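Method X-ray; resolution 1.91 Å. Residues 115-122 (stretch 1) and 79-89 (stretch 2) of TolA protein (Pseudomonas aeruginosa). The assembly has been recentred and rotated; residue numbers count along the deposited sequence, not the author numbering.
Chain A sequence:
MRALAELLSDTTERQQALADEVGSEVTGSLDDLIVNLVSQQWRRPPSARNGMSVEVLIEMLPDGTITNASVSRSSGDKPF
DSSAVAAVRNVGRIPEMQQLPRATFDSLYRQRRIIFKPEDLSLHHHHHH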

# COMPACT_ATOMS: atom_id res chain seq x y z
N ILE A 115 -5.92 1.35 -3.16
CA ILE A 115 -6.77 1.45 -4.31
C ILE A 115 -5.97 1.15 -5.51
O ILE A 115 -4.92 1.72 -5.73
CB ILE A 115 -7.32 2.89 -4.37
CG1 ILE A 115 -8.33 3.09 -3.21
CG2 ILE A 115 -8.05 3.13 -5.71
CD1 ILE A 115 -8.78 4.58 -3.14
N PHE A 116 -6.48 0.24 -6.30
CA PHE A 116 -5.88 -0.08 -7.59
C PHE A 116 -6.72 0.32 -8.76
O PHE A 116 -7.95 0.13 -8.72
CB PHE A 116 -5.64 -1.61 -7.67
CG PHE A 116 -4.66 -2.09 -6.61
CD1 PHE A 116 -3.33 -1.79 -6.71
CD2 PHE A 116 -5.07 -2.84 -5.52
CE1 PHE A 116 -2.41 -2.25 -5.77
CE2 PHE A 116 -4.14 -3.24 -4.58
CZ PHE A 116 -2.82 -2.97 -4.74
N LYS A 117 -6.10 0.79 -9.85
CA LYS A 117 -6.78 1.18 -11.10
C LYS A 117 -6.12 0.44 -12.24
O LYS A 117 -4.87 0.31 -12.30
CB LYS A 117 -6.64 2.70 -11.36
CG LYS A 117 -7.06 3.55 -10.23
CD LYS A 117 -6.86 5.06 -10.51
CE LYS A 117 -7.20 6.03 -9.31
NZ LYS A 117 -7.01 7.47 -9.88
N PRO A 118 -6.87 -0.00 -13.21
CA PRO A 118 -6.27 -0.71 -14.36
C PRO A 118 -5.22 0.11 -15.03
O PRO A 118 -4.23 -0.47 -15.45
CB PRO A 118 -7.46 -0.89 -15.32
CG PRO A 118 -8.65 -1.01 -14.44
CD PRO A 118 -8.34 0.09 -13.35
N GLU A 119 -5.44 1.42 -15.18
CA GLU A 119 -4.48 2.20 -15.94
C GLU A 119 -3.14 2.33 -15.16
O GLU A 119 -2.07 2.34 -15.75
CB GLU A 119 -5.04 3.57 -16.30
CG GLU A 119 -5.56 4.32 -15.14
CD GLU A 119 -7.08 4.12 -14.87
OE1 GLU A 119 -7.61 2.99 -14.91
OE2 GLU A 119 -7.77 5.12 -14.62
N ASP A 120 -3.19 2.39 -13.83
CA ASP A 120 -1.99 2.47 -13.07
C ASP A 120 -1.27 1.13 -12.98
O ASP A 120 -0.04 1.01 -12.99
CB ASP A 120 -2.33 3.01 -11.71
CG ASP A 120 -2.50 4.54 -11.72
OD1 ASP A 120 -1.92 5.23 -12.64
OD2 ASP A 120 -3.19 5.11 -10.86
N LEU A 121 -2.04 0.07 -12.87
CA LEU A 121 -1.43 -1.25 -12.95
C LEU A 121 -0.75 -1.49 -14.31
O LEU A 121 0.34 -2.04 -14.40
CB LEU A 121 -2.50 -2.31 -12.74
CG LEU A 121 -3.08 -2.39 -11.31
CD1 LEU A 121 -4.39 -3.19 -11.30
CD2 LEU A 121 -2.18 -2.90 -10.23
N SER A 122 -1.38 -1.03 -15.39
CA SER A 122 -0.78 -1.16 -16.75
C SER A 122 0.46 -0.27 -16.85
O SER A 122 1.52 -0.73 -17.30
CB SER A 122 -1.78 -0.75 -17.85
OG SER A 122 -1.12 -1.01 -19.12
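Stretch 2 (79-89) PFDSSAVAAVR

Stretch 2 is helical from P79 to R89, part of a helix that extends beyond the stretch at both ends. Its phi and psi angles stay in the helical range, around -60° and -45°, and from S83 onward each amide bonds to the carbonyl four residues back: A84 N to F80 O at 3.0 Å, for instance, and V88 N to A84 O, also at 3.0 Å. Stretch 1 changes conformation along its length. I115 and F116 are extended, the end of a strand; K117, with phi/psi of -126/142, occupies the N-cap position; and from P118 the chain turns into a second helix, whose first bonds include L121 N to K117 O at 2.9 Å and S122 N to P118 O at 2.9 Å. P118 fits this first turn well, since its ring fixes phi near -57° and the amide hydrogen it lacks is not needed there.

From F116 to P118 stretch 1 runs obliquely against the direction of the stretch 2 helix; after P118 it turns away from that course. F116 lies nearest A84, with 7.2 Å between F116 CA and A84 CA, while the later residue P118 lies nearest the earlier F80, with 8.0 Å between P118 CA and F80 CA. No hydrogen bond links the stretches. The contact, which buries 272 Å² in all, rests mainly on packing of apolar groups.

On the stretch 2 helix, F80, A84 and V88 carry that packing. Their spacing of four residues, a little more than one turn, brings them along much the same side. F80 is the largest contributor. Its CA-to-CB bond points toward stretch 1, and with chi1 in the t well its ring reaches the point where strand gives way to helix. P118 lies over one face of this ring: P118 CG is 3.8 Å from the ring centroid and only 17° off the normal, a CH-pi contact that suits the compact, aliphatic proline ring. The closest atoms of the pair are P118 CD and F80 CZ, 3.5 Å apart. At the edge of the ring, L121 CD1 comes within 3.8 Å of F80 CE2, and the carbonyl oxygen F116 O is 3.8 Å from F80 CZ. L121 stands about one turn after P118 and its CA-to-CB bond points toward stretch 2, so both residues can reach the same phenyl group.

Further along, F116 points its CA-to-CB bond toward stretch 2 and, with chi1 in the m well, places its ring beside A84 and V88. F116 CE2 lies 3.8 Å from V88 CG2, and F116 CD2 lies 4.4 Å from A84 CB. A84, with its single methyl group, sits where the CA atoms come closest, whereas the branched V88 extends a methyl group to the aromatic ring. The CA-to-CB bond of K117 points away from stretch 2, and the residue is exposed, as suits a charged side chain. S83 stays out of the packing; its hydroxyl bonds back to its own helix, S83 OG to F80 O at 2.7 Å.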

# COMPACT_ATOMS: atom_id res chain seq x y z
N PRO A 79 -14.47 -9.40 -12.47
CA PRO A 79 -13.19 -9.89 -12.95
C PRO A 79 -12.02 -8.94 -12.67
O PRO A 79 -10.91 -9.39 -12.33
CB PRO A 79 -13.42 -10.11 -14.44
CG PRO A 79 -14.96 -10.18 -14.57
CD PRO A 79 -15.48 -9.33 -13.52
N PHE A 80 -12.21 -7.63 -12.82
CA PHE A 80 -11.12 -6.73 -12.40
C PHE A 80 -10.84 -6.83 -10.94
O PHE A 80 -9.71 -6.97 -10.54
CB PHE A 80 -11.42 -5.23 -12.77
CG PHE A 80 -10.41 -4.32 -12.27
CD1 PHE A 80 -10.77 -3.22 -11.47
CD2 PHE A 80 -9.08 -4.58 -12.54
CE1 PHE A 80 -9.84 -2.44 -10.96
CE2 PHE A 80 -8.11 -3.76 -12.06
CZ PHE A 80 -8.48 -2.65 -11.21
N ASP A 81 -11.90 -6.84 -10.12
CA ASP A 81 -11.69 -7.03 -8.71
C ASP A 81 -10.85 -8.29 -8.38
O ASP A 81 -9.92 -8.27 -7.60
CB ASP A 81 -13.01 -7.18 -7.96
CG ASP A 81 -13.83 -5.90 -7.87
OD1 ASP A 81 -14.94 -6.07 -7.34
OD2 ASP A 81 -13.48 -4.76 -8.30
N SER A 82 -11.26 -9.41 -8.98
CA SER A 82 -10.58 -10.65 -8.71
C SER A 82 -9.15 -10.58 -9.22
O SER A 82 -8.24 -11.12 -8.58
CB SER A 82 -11.29 -11.78 -9.44
OG SER A 82 -12.55 -12.00 -8.85
N SER A 83 -8.93 -9.91 -10.34
CA SER A 83 -7.55 -9.80 -10.88
C SER A 83 -6.62 -8.98 -9.98
O SER A 83 -5.43 -9.26 -9.88
CB SER A 83 -7.59 -9.18 -12.29
OG SER A 83 -7.82 -7.75 -12.26
N ALA A 84 -7.16 -7.99 -9.30
CA ALA A 84 -6.38 -7.27 -8.32
C ALA A 84 -6.04 -8.05 -7.06
O ALA A 84 -4.88 -8.03 -6.65
CB ALA A 84 -7.00 -5.91 -7.99
N VAL A 85 -7.01 -8.78 -6.53
CA VAL A 85 -6.79 -9.64 -5.38
C VAL A 85 -5.74 -10.71 -5.73
O VAL A 85 -4.80 -10.91 -4.98
CB VAL A 85 -8.13 -10.27 -4.95
CG1 VAL A 85 -7.96 -11.47 -3.99
CG2 VAL A 85 -9.00 -9.23 -4.35
N ALA A 86 -5.84 -11.32 -6.91
CA ALA A 86 -4.87 -12.37 -7.29
C ALA A 86 -3.50 -11.80 -7.44
O ALA A 86 -2.48 -12.40 -7.06
CB ALA A 86 -5.33 -13.12 -8.58
N ALA A 87 -3.42 -10.59 -7.99
CA ALA A 87 -2.14 -9.96 -8.19
C ALA A 87 -1.48 -9.66 -6.84
O ALA A 87 -0.25 -9.86 -6.69
CB ALA A 87 -2.24 -8.62 -9.06
N VAL A 88 -2.27 -9.18 -5.87
CA VAL A 88 -1.71 -8.92 -4.59
C VAL A 88 -1.09 -10.23 -4.03
O VAL A 88 -0.01 -10.21 -3.49
CB VAL A 88 -2.73 -8.36 -3.55
CG1 VAL A 88 -2.14 -8.25 -2.12
CG2 VAL A 88 -3.12 -6.87 -4.04
N ARG A 89 -1.94 -11.25 -3.95
CA ARG A 89 -1.46 -12.57 -3.37
C ARG A 89 -0.18 -13.06 -4.10
O ARG A 89 0.78 -13.60 -3.51
CB ARG A 89 -2.55 -13.61 -3.37
CG ARG A 89 -3.82 -13.26 -2.70
CD ARG A 89 -3.56 -12.97 -1.27
NE ARG A 89 -2.98 -14.13 -0.57
CZ ARG A 89 -3.67 -15.06 0.06
NH1 ARG A 89 -5.00 -15.01 0.18
NH2 ARG A 89 -2.99 -16.02 0.61